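Local coordinates for protein cytochrome c (PDB 6RTE) that acts as the dihydro-heme d1 dehydrogenase NirN, an eight-bladed beta-propeller oxidoreductase that also carries heme c and works in heme d1 biosynthesis, at residues V151-G156 with K490-Y495; Y178-G183 with V193-R198; W201-D206 with V213-A218. One frame throughout, in Å; residues are numbered along the deposited sequence.

Interaction 1: V151-G156 with K490-Y495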
loop_
_atom_site.group_PDB
_atom_site.type_symbol
_atom_site.label_atom_id
_atom_site.label_comp_id
_atom_site.label_asym_id
_atom_site.label_seq_id
_atom_site.Cartn_x
_atom_site.Cartn_y
_atom_site.Cartn_z
ATOM N N VAL A 151 9.621 10.141 0.192
ATOM C CA VAL A 151 8.969 9.751 -1.051
ATOM C C VAL A 151 7.488 10.081 -0.896
ATOM O O VAL A 151 6.814 9.548 -0.004
ATOM C CB VAL A 151 9.192 8.261 -1.352
ATOM C CG1 VAL A 151 8.456 7.827 -2.620
ATOM C CG2 VAL A 151 10.684 7.972 -1.488
ATOM N N VAL A 152 6.984 10.973 -1.740
ATOM C CA VAL A 152 5.612 11.476 -1.629
ATOM C C VAL A 152 4.817 10.999 -2.831
ATOM O O VAL A 152 5.184 11.279 -3.979
ATOM C CB VAL A 152 5.570 13.008 -1.523
ATOM C CG1 VAL A 152 4.121 13.478 -1.358
ATOM C CG2 VAL A 152 6.405 13.468 -0.376
ATOM N N VAL A 153 3.728 10.287 -2.569
ATOM C CA VAL A 153 2.866 9.754 -3.622
ATOM C C VAL A 153 1.791 10.794 -3.923
ATOM O O VAL A 153 1.002 11.166 -3.044
ATOM C CB VAL A 153 2.260 8.408 -3.207
ATOM C CG1 VAL A 153 1.316 7.882 -4.275
ATOM C CG2 VAL A 153 3.372 7.370 -2.967
ATOM N N GLU A 154 1.798 11.313 -5.151
ATOM C CA GLU A 154 0.796 12.289 -5.596
ATOM C C GLU A 154 -0.241 11.521 -6.416
ATOM O O GLU A 154 -0.111 11.368 -7.633
ATOM C CB GLU A 154 1.440 13.410 -6.400
ATOM C CG GLU A 154 2.405 14.271 -5.602
ATOM C CD GLU A 154 3.090 15.318 -6.463
ATOM O OE1 GLU A 154 4.254 15.094 -6.887
ATOM O OE2 GLU A 154 2.461 16.361 -6.720
ATOM N N SER A 155 -1.272 11.024 -5.735
ATOM C CA SER A 155 -2.177 10.067 -6.367
ATOM C C SER A 155 -3.173 10.726 -7.315
ATOM O O SER A 155 -3.735 10.039 -8.170
ATOM C CB SER A 155 -2.917 9.271 -5.292
ATOM O OG SER A 155 -3.943 10.044 -4.691
ATOM N N GLY A 156 -3.402 12.031 -7.185
ATOM C CA GLY A 156 -4.367 12.701 -8.044
ATOM C C GLY A 156 -3.942 12.751 -9.499
ATOM O O GLY A 156 -4.777 12.635 -10.401
ATOM N N LYS A 490 -4.215 15.568 -4.417
ATOM C CA LYS A 490 -4.527 14.317 -3.736
ATOM C C LYS A 490 -3.266 13.577 -3.312
ATOM O O LYS A 490 -3.066 12.415 -3.692
ATOM C CB LYS A 490 -5.373 13.423 -4.645
ATOM C CG LYS A 490 -6.628 14.095 -5.129
ATOM C CD LYS A 490 -7.848 13.498 -4.466
ATOM C CE LYS A 490 -8.237 12.202 -5.136
ATOM N NZ LYS A 490 -9.029 11.334 -4.228
ATOM N N PRO A 491 -2.402 14.200 -2.522
ATOM C CA PRO A 491 -1.291 13.451 -1.927
ATOM C C PRO A 491 -1.837 12.369 -1.009
ATOM O O PRO A 491 -2.826 12.571 -0.305
ATOM C CB PRO A 491 -0.513 14.517 -1.148
ATOM C CG PRO A 491 -1.575 15.523 -0.770
ATOM C CD PRO A 491 -2.547 15.548 -1.936
ATOM N N SER A 492 -1.199 11.198 -1.034
ATOM C CA SER A 492 -1.640 10.094 -0.197
ATOM C C SER A 492 -0.542 9.837 0.834
ATOM O O SER A 492 -0.409 10.617 1.791
ATOM C CB SER A 492 -2.001 8.878 -1.060
ATOM O OG SER A 492 -0.986 8.612 -2.009
ATOM N N GLY A 493 0.250 8.793 0.692
ATOM C CA GLY A 493 1.302 8.522 1.656
ATOM C C GLY A 493 2.576 9.287 1.350
ATOM O O GLY A 493 2.843 9.655 0.203
ATOM N N LYS A 494 3.345 9.565 2.410
ATOM C CA LYS A 494 4.726 10.008 2.288
ATOM C C LYS A 494 5.566 9.157 3.231
ATOM O O LYS A 494 5.099 8.722 4.290
ATOM C CB LYS A 494 4.909 11.511 2.585
ATOM C CG LYS A 494 4.922 11.929 4.056
ATOM C CD LYS A 494 3.587 11.690 4.765
ATOM C CE LYS A 494 2.422 12.331 4.050
ATOM N NZ LYS A 494 1.205 12.277 4.898
ATOM N N TYR A 495 6.804 8.898 2.823
ATOM C CA TYR A 495 7.605 7.838 3.420
ATOM C C TYR A 495 9.019 8.344 3.610
ATOM O O TYR A 495 9.708 8.658 2.636
ATOM C CB TYR A 495 7.559 6.588 2.537
ATOM C CG TYR A 495 6.131 6.162 2.275
ATOM C CD1 TYR A 495 5.386 6.747 1.258
ATOM C CD2 TYR A 495 5.510 5.215 3.075
ATOM C CE1 TYR A 495 4.077 6.392 1.033
ATOM C CE2 TYR A 495 4.193 4.849 2.855
ATOM C CZ TYR A 495 3.480 5.440 1.831
ATOM O OH TYR A 495 2.166 5.082 1.595
#
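Y495 and V151 are an antiparallel hydrogen-bonded pair, with V151 N to Y495 O and Y495 N to V151 O both at 2.9 Å. The tyrosine ring turns back along the other strand: CD1 presents the ring edge to V151 O at 3.4 Å, and CE1 lies 4.2 Å from V153 CG2. G493 suits its place because the Y495 hydroxyl occupies the space that a side chain there would fill. V153 N bonds to G493 O at 3.0 Å and almost straight (N-H...O 174°), whereas V153 O receives S492 N. Between the pairs V152-K494 and E154-P491 the register slips by one residue, a beta bulge in which S492 and G493 both bond to V153. The same valine has CG1 anti to its backbone N (chi1 178°) and touches S492 OG through that branch at 3.3 Å; its beta-branched shape fits an extended strand. Where the pairing frays, S155 OG donates to K490 O at 2.7 Å in the carbonyl plane, and S155 N reaches that oxygen from above the plane, so two donors grip it. The C-terminal strand 491-496 joins 150-154, 159-164 and 169-175 in one blade, the velcro closure of a propeller, with V151 and Y495 packed on P184 and F186 of strand 183-186.

Interaction 2: Y178-G183 with V193-R198. With HEC (heme c), chain C.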
loop_
_atom_site.group_PDB
_atom_site.type_symbol
_atom_site.label_atom_id
_atom_site.label_comp_id
_atom_site.label_asym_id
_atom_site.label_seq_id
_atom_site.Cartn_x
_atom_site.Cartn_y
_atom_site.Cartn_z
ATOM N N TYR A 178 0.219 4.096 -13.202
ATOM C CA TYR A 178 -1.112 4.493 -12.771
ATOM C C TYR A 178 -1.507 3.781 -11.482
ATOM O O TYR A 178 -1.332 2.574 -11.346
ATOM C CB TYR A 178 -2.109 4.189 -13.897
ATOM C CG TYR A 178 -3.544 4.500 -13.584
ATOM C CD1 TYR A 178 -4.032 5.795 -13.675
ATOM C CD2 TYR A 178 -4.428 3.487 -13.219
ATOM C CE1 TYR A 178 -5.357 6.077 -13.402
ATOM C CE2 TYR A 178 -5.752 3.761 -12.947
ATOM C CZ TYR A 178 -6.211 5.054 -13.039
ATOM O OH TYR A 178 -7.532 5.324 -12.766
ATOM N N ALA A 179 -2.043 4.549 -10.532
ATOM C CA ALA A 179 -2.652 4.026 -9.308
ATOM C C ALA A 179 -1.674 3.138 -8.526
ATOM O O ALA A 179 -1.836 1.924 -8.398
ATOM C CB ALA A 179 -3.945 3.262 -9.637
ATOM N N LEU A 180 -0.661 3.792 -7.971
ATOM C CA LEU A 180 0.283 3.085 -7.118
ATOM C C LEU A 180 -0.442 2.477 -5.918
ATOM O O LEU A 180 -1.362 3.079 -5.359
ATOM C CB LEU A 180 1.379 4.032 -6.638
ATOM C CG LEU A 180 2.300 4.616 -7.711
ATOM C CD1 LEU A 180 3.397 5.459 -7.054
ATOM C CD2 LEU A 180 2.903 3.513 -8.549
ATOM N N HIS A 181 -0.010 1.286 -5.525
ATOM C CA HIS A 181 -0.669 0.486 -4.502
ATOM C C HIS A 181 0.320 0.076 -3.424
ATOM O O HIS A 181 1.423 -0.369 -3.737
ATOM C CB HIS A 181 -1.259 -0.813 -5.086
ATOM C CG HIS A 181 -2.694 -0.710 -5.473
ATOM N ND1 HIS A 181 -3.474 -1.821 -5.710
ATOM C CD2 HIS A 181 -3.493 0.364 -5.677
ATOM C CE1 HIS A 181 -4.694 -1.434 -6.037
ATOM N NE2 HIS A 181 -4.731 -0.115 -6.026
ATOM N N GLY A 182 -0.093 0.186 -2.166
ATOM C CA GLY A 182 0.602 -0.483 -1.086
ATOM C C GLY A 182 1.725 0.297 -0.441
ATOM O O GLY A 182 2.292 -0.179 0.552
ATOM N N GLY A 183 2.060 1.475 -0.953
ATOM C CA GLY A 183 3.143 2.247 -0.388
ATOM C C GLY A 183 4.494 1.692 -0.810
ATOM O O GLY A 183 4.674 0.482 -0.956
ATOM N N VAL A 193 14.116 2.500 -4.074
ATOM C CA VAL A 193 12.704 2.479 -3.691
ATOM C C VAL A 193 11.924 1.714 -4.755
ATOM O O VAL A 193 12.193 1.835 -5.960
ATOM C CB VAL A 193 12.149 3.900 -3.453
ATOM C CG1 VAL A 193 12.374 4.794 -4.627
ATOM C CG2 VAL A 193 10.663 3.857 -3.085
ATOM N N TYR A 194 10.989 0.892 -4.291
ATOM C CA TYR A 194 10.236 -0.049 -5.115
ATOM C C TYR A 194 8.758 0.294 -5.017
ATOM O O TYR A 194 8.215 0.381 -3.913
ATOM C CB TYR A 194 10.486 -1.497 -4.655
ATOM C CG TYR A 194 11.937 -1.916 -4.686
ATOM C CD1 TYR A 194 12.828 -1.512 -3.685
ATOM C CD2 TYR A 194 12.428 -2.699 -5.716
ATOM C CE1 TYR A 194 14.169 -1.885 -3.723
ATOM C CE2 TYR A 194 13.774 -3.077 -5.762
ATOM C CZ TYR A 194 14.636 -2.666 -4.770
ATOM O OH TYR A 194 15.971 -3.047 -4.829
ATOM N N PHE A 195 8.125 0.509 -6.169
ATOM C CA PHE A 195 6.720 0.849 -6.261
ATOM C C PHE A 195 5.953 -0.297 -6.918
ATOM O O PHE A 195 6.453 -0.937 -7.847
ATOM C CB PHE A 195 6.508 2.119 -7.100
ATOM C CG PHE A 195 7.226 3.336 -6.580
ATOM C CD1 PHE A 195 6.626 4.161 -5.635
ATOM C CD2 PHE A 195 8.482 3.676 -7.069
ATOM C CE1 PHE A 195 7.281 5.312 -5.169
ATOM C CE2 PHE A 195 9.142 4.825 -6.614
ATOM C CZ PHE A 195 8.541 5.640 -5.663
ATOM N N ALA A 196 4.730 -0.530 -6.461
ATOM C CA ALA A 196 3.815 -1.451 -7.127
ATOM C C ALA A 196 2.587 -0.672 -7.567
ATOM O O ALA A 196 2.107 0.212 -6.843
ATOM C CB ALA A 196 3.420 -2.610 -6.210
ATOM N N SER A 197 2.083 -0.981 -8.756
ATOM C CA SER A 197 0.888 -0.319 -9.255
ATOM C C SER A 197 -0.271 -1.305 -9.294
ATOM O O SER A 197 -0.093 -2.530 -9.308
ATOM C CB SER A 197 1.118 0.296 -10.651
ATOM O OG SER A 197 0.935 -0.651 -11.688
ATOM N N ARG A 198 -1.474 -0.736 -9.314
ATOM C CA ARG A 198 -2.688 -1.534 -9.309
ATOM C C ARG A 198 -2.687 -2.572 -10.417
ATOM O O ARG A 198 -3.066 -3.733 -10.200
ATOM C CB ARG A 198 -3.905 -0.616 -9.457
ATOM C CG ARG A 198 -5.243 -1.365 -9.478
ATOM C CD ARG A 198 -6.376 -0.433 -9.835
ATOM N NE ARG A 198 -6.546 -0.319 -11.275
ATOM C CZ ARG A 198 -7.369 0.537 -11.875
ATOM N NH1 ARG A 198 -8.105 1.396 -11.168
ATOM N NH2 ARG A 198 -7.448 0.544 -13.198
HETATM FE FE HEC C . -10.397 5.294 -21.031
HETATM C CHA HEC C . -9.636 5.889 -17.804
HETATM C CHB HEC C . -13.191 3.512 -20.084
HETATM C CHC HEC C . -11.376 4.985 -24.365
HETATM C CHD HEC C . -7.435 6.543 -22.056
HETATM N NA HEC C . -11.260 4.797 -19.303
HETATM C C1A HEC C . -10.768 5.153 -18.070
HETATM C C2A HEC C . -11.619 4.637 -17.062
HETATM C C3A HEC C . -12.617 3.976 -17.697
HETATM C C4A HEC C . -12.394 4.065 -19.094
HETATM C CMA HEC C . -13.750 3.259 -17.027
HETATM C CAA HEC C . -11.444 4.792 -15.567
HETATM C CBA HEC C . -10.538 3.655 -15.064
HETATM C CGA HEC C . -10.164 3.698 -13.603
HETATM O O1A HEC C . -9.314 2.884 -13.162
HETATM O O2A HEC C . -10.667 4.524 -12.834
HETATM N NB HEC C . -12.005 4.397 -22.038
HETATM C C1B HEC C . -13.002 3.735 -21.459
HETATM C C2B HEC C . -13.899 3.258 -22.460
HETATM C C3B HEC C . -13.422 3.665 -23.675
HETATM C C4B HEC C . -12.179 4.407 -23.371
HETATM C CMB HEC C . -15.145 2.463 -22.200
HETATM C CAB HEC C . -13.942 3.505 -25.064
HETATM C CBB HEC C . -15.457 3.698 -25.066
HETATM N NC HEC C . -9.571 5.695 -22.906
HETATM C C1C HEC C . -10.105 5.501 -24.134
HETATM C C2C HEC C . -9.169 5.916 -25.104
HETATM C C3C HEC C . -8.039 6.379 -24.443
HETATM C C4C HEC C . -8.309 6.212 -23.052
HETATM C CMC HEC C . -9.419 5.847 -26.581
HETATM C CAC HEC C . -6.742 6.893 -24.930
HETATM C CBC HEC C . -6.666 8.226 -25.664
HETATM N ND HEC C . -8.894 6.040 -20.145
HETATM C C1D HEC C . -7.774 6.498 -20.707
HETATM C C2D HEC C . -6.848 6.997 -19.681
HETATM C C3D HEC C . -7.450 6.826 -18.500
HETATM C C4D HEC C . -8.743 6.206 -18.812
HETATM C CMD HEC C . -5.485 7.593 -19.915
HETATM C CAD HEC C . -6.891 7.171 -17.142
HETATM C CBD HEC C . -7.211 8.619 -16.762
HETATM C CGD HEC C . -6.677 9.002 -15.401
HETATM O O1D HEC C . -5.504 9.386 -15.292
HETATM O O2D HEC C . -7.384 8.949 -14.383
HETATM O O HOH W 1 -1.055 0.512 -13.005
HETATM O O HOH W 2 3.631 1.113 -4.373
#
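Y178 (chi1 178°) and R198 (chi1 179°) both set CG opposite the backbone N, which sends the two side chains off together toward a propionate of heme c, at the inner edge of a beta-propeller blade. A bend at chi3 turns the guanidinium so that Y178 CE2 sits over its face, 3.6 Å from NH2, with the two planes 77° apart. Arginine suits the spot by offering two N-H groups to one carboxylate oxygen: NH1 lies 2.8 Å and NH2 3.0 Å from heme O1A. The Y178 hydroxyl adds a weak bond to that oxygen. R84 also hydrogen-bonds the heme; R198 probably offsets much of the charge of this propionate. Nearer the backbone, R198 CB stands over the H181 ring, 3.7 Å from its centroid, as a CH-pi contact, while H181 ND1 is fixed by T222 O. R198 N donates to A179 O, and H181 N to A196 O at 2.7 Å. L180, whose apolar branch suits an aromatic neighbour, lays CD1 against F195 CD1 at 3.8 Å. One water joins Y178 O to the S197 hydroxyl, which also bonds W201 N; a second bridges the backbones, donating to H181 O at 2.7 Å while accepting from A196 N.

Interaction 3: W201-D206 with V213-A218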
loop_
_atom_site.group_PDB
_atom_site.type_symbol
_atom_site.label_atom_id
_atom_site.label_comp_id
_atom_site.label_asym_id
_atom_site.label_seq_id
_atom_site.Cartn_x
_atom_site.Cartn_y
_atom_site.Cartn_z
ATOM N N TRP A 201 2.401 -3.288 -12.412
ATOM C CA TRP A 201 3.726 -2.796 -12.762
ATOM C C TRP A 201 4.555 -2.542 -11.509
ATOM O O TRP A 201 4.066 -1.988 -10.521
ATOM C CB TRP A 201 3.630 -1.522 -13.591
ATOM C CG TRP A 201 3.165 -1.785 -14.982
ATOM C CD1 TRP A 201 1.874 -1.728 -15.443
ATOM C CD2 TRP A 201 3.969 -2.175 -16.095
ATOM N NE1 TRP A 201 1.835 -2.054 -16.778
ATOM C CE2 TRP A 201 3.103 -2.335 -17.202
ATOM C CE3 TRP A 201 5.330 -2.409 -16.270
ATOM C CZ2 TRP A 201 3.563 -2.706 -18.456
ATOM C CZ3 TRP A 201 5.784 -2.783 -17.518
ATOM C CH2 TRP A 201 4.906 -2.923 -18.594
ATOM N N VAL A 202 5.812 -2.966 -11.556
ATOM C CA VAL A 202 6.767 -2.724 -10.478
ATOM C C VAL A 202 7.851 -1.802 -11.022
ATOM O O VAL A 202 8.385 -2.049 -12.114
ATOM C CB VAL A 202 7.379 -4.033 -9.953
ATOM C CG1 VAL A 202 8.366 -3.741 -8.828
ATOM C CG2 VAL A 202 6.291 -4.992 -9.485
ATOM N N THR A 203 8.183 -0.759 -10.257
ATOM C CA THR A 203 9.159 0.248 -10.656
ATOM C C THR A 203 10.274 0.306 -9.617
ATOM O O THR A 203 10.007 0.385 -8.415
ATOM C CB THR A 203 8.503 1.637 -10.802
ATOM O OG1 THR A 203 7.405 1.565 -11.725
ATOM C CG2 THR A 203 9.507 2.693 -11.301
ATOM N N LEU A 204 11.521 0.258 -10.084
ATOM C CA LEU A 204 12.703 0.439 -9.246
ATOM C C LEU A 204 13.295 1.809 -9.534
ATOM O O LEU A 204 13.613 2.123 -10.684
ATOM C CB LEU A 204 13.727 -0.663 -9.514
ATOM C CG LEU A 204 15.106 -0.524 -8.854
ATOM C CD1 LEU A 204 14.994 -0.326 -7.347
ATOM C CD2 LEU A 204 15.949 -1.752 -9.195
ATOM N N TYR A 205 13.461 2.620 -8.484
ATOM C CA TYR A 205 13.934 3.992 -8.601
ATOM C C TYR A 205 15.165 4.172 -7.731
ATOM O O TYR A 205 15.158 3.791 -6.558
ATOM C CB TYR A 205 12.837 4.974 -8.180
ATOM C CG TYR A 205 13.145 6.426 -8.444
ATOM C CD1 TYR A 205 12.901 6.987 -9.687
ATOM C CD2 TYR A 205 13.650 7.241 -7.442
ATOM C CE1 TYR A 205 13.162 8.325 -9.933
ATOM C CE2 TYR A 205 13.919 8.587 -7.683
ATOM C CZ TYR A 205 13.669 9.113 -8.929
ATOM O OH TYR A 205 13.920 10.423 -9.179
ATOM N N ASP A 206 16.211 4.761 -8.304
ATOM C CA ASP A 206 17.472 5.007 -7.617
ATOM C C ASP A 206 17.452 6.427 -7.066
ATOM O O ASP A 206 17.562 7.395 -7.823
ATOM C CB ASP A 206 18.642 4.809 -8.576
ATOM C CG ASP A 206 19.992 5.111 -7.930
ATOM O OD1 ASP A 206 20.046 5.394 -6.713
ATOM O OD2 ASP A 206 20.997 5.069 -8.663
ATOM N N VAL A 213 15.429 2.883 -12.660
ATOM C CA VAL A 213 16.410 1.847 -12.993
ATOM C C VAL A 213 15.788 0.780 -13.887
ATOM O O VAL A 213 16.352 0.402 -14.921
ATOM C CB VAL A 213 16.957 1.219 -11.692
ATOM C CG1 VAL A 213 17.775 -0.044 -11.994
ATOM C CG2 VAL A 213 17.781 2.244 -10.911
ATOM N N ALA A 214 14.632 0.269 -13.480
ATOM C CA ALA A 214 13.985 -0.809 -14.204
ATOM C C ALA A 214 12.497 -0.802 -13.888
ATOM O O ALA A 214 12.058 -0.241 -12.877
ATOM C CB ALA A 214 14.600 -2.167 -13.840
ATOM N N GLU A 215 11.732 -1.449 -14.766
ATOM C CA GLU A 215 10.327 -1.714 -14.525
ATOM C C GLU A 215 9.981 -3.072 -15.123
ATOM O O GLU A 215 10.576 -3.508 -16.113
ATOM C CB GLU A 215 9.404 -0.655 -15.142
ATOM C CG GLU A 215 9.671 0.774 -14.671
ATOM C CD GLU A 215 8.583 1.727 -15.145
ATOM O OE1 GLU A 215 8.663 2.182 -16.311
ATOM O OE2 GLU A 215 7.634 1.986 -14.364
ATOM N N VAL A 216 9.002 -3.731 -14.517
ATOM C CA VAL A 216 8.528 -5.019 -14.996
ATOM C C VAL A 216 7.054 -5.097 -14.628
ATOM O O VAL A 216 6.602 -4.472 -13.664
ATOM C CB VAL A 216 9.366 -6.188 -14.419
ATOM C CG1 VAL A 216 9.044 -6.478 -12.953
ATOM C CG2 VAL A 216 9.215 -7.452 -15.269
ATOM N N ARG A 217 6.291 -5.811 -15.443
ATOM C CA ARG A 217 4.890 -6.072 -15.138
ATOM C C ARG A 217 4.804 -7.471 -14.547
ATOM O O ARG A 217 4.931 -8.468 -15.269
ATOM C CB ARG A 217 3.988 -5.942 -16.354
ATOM C CG ARG A 217 2.508 -5.987 -15.931
ATOM C CD ARG A 217 1.526 -5.815 -17.101
ATOM N NE ARG A 217 0.208 -5.537 -16.556
ATOM C CZ ARG A 217 -0.895 -5.379 -17.275
ATOM N NH1 ARG A 217 -0.855 -5.486 -18.588
ATOM N NH2 ARG A 217 -2.036 -5.113 -16.655
ATOM N N ALA A 218 4.567 -7.538 -13.250
ATOM C CA ALA A 218 4.556 -8.804 -12.532
ATOM C C ALA A 218 3.204 -9.503 -12.549
ATOM O O ALA A 218 3.152 -10.718 -12.327
ATOM C CB ALA A 218 4.987 -8.559 -11.082
#
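R217 lies over one face of the W201 indole across a beta hairpin that forms the outer part of a propeller blade. R217 CB stands over the centre of the tryptophan's six-membered ring, 3.6 Å from its centroid and 3° off the normal, a CH-pi contact. Beyond CB the arginine chain is extended and follows the indole, bringing its guanidinium plane to within 10° of the ring plane with W201 NE1 over its face. A broad flat ring suits this place because it gives the aliphatic part of the arginine, CB to CD, a flat surface to lie on. On the same face of the sheet T203 OG1 donates to E215 OE2 at 2.7 Å, using the oxygen's anti lone pair; the two side chains run side by side. The other face is apolar: L204 CD2 meets V213 CG1 at 3.8 Å, and V202 packs on V216 and A218. V213 and A214 both face L204, a classic beta bulge, held by V213 N to L204 O at 2.8 Å and L204 N to A214 O at 2.9 Å. Farther out, R177 makes a salt bridge to E215 OE2, so T203 and R177 together position that carboxylate. R217 NH2 hydrogen-bonds D199 O and L56 O, which fixes the guanidinium just past the rim of the indole at NE1. Helix 120-126 covers V216 through I123 and S126, and the backbone N of R217 donates to S126 OG.

In the fold
From the N terminus, the chain passes through the cytochrome c part and enters the propeller at strand 150-154, which opens interaction 1. That contact closes last, more than 300 residues later, when strand 491-496 returns after a circuit of all the blades. Interactions 2 and 3 therefore both nest within its loop, following one another in series without crossing. Interaction 2 closes a short loop at the inner side of the next blade and ties it to the heme c domain; interaction 3 closes the outer hairpin of that blade. Strands 192-197 and 201-206 are sheet neighbours, joining the two through F195 and T203, while V151 against F195 connects the first blade to the second.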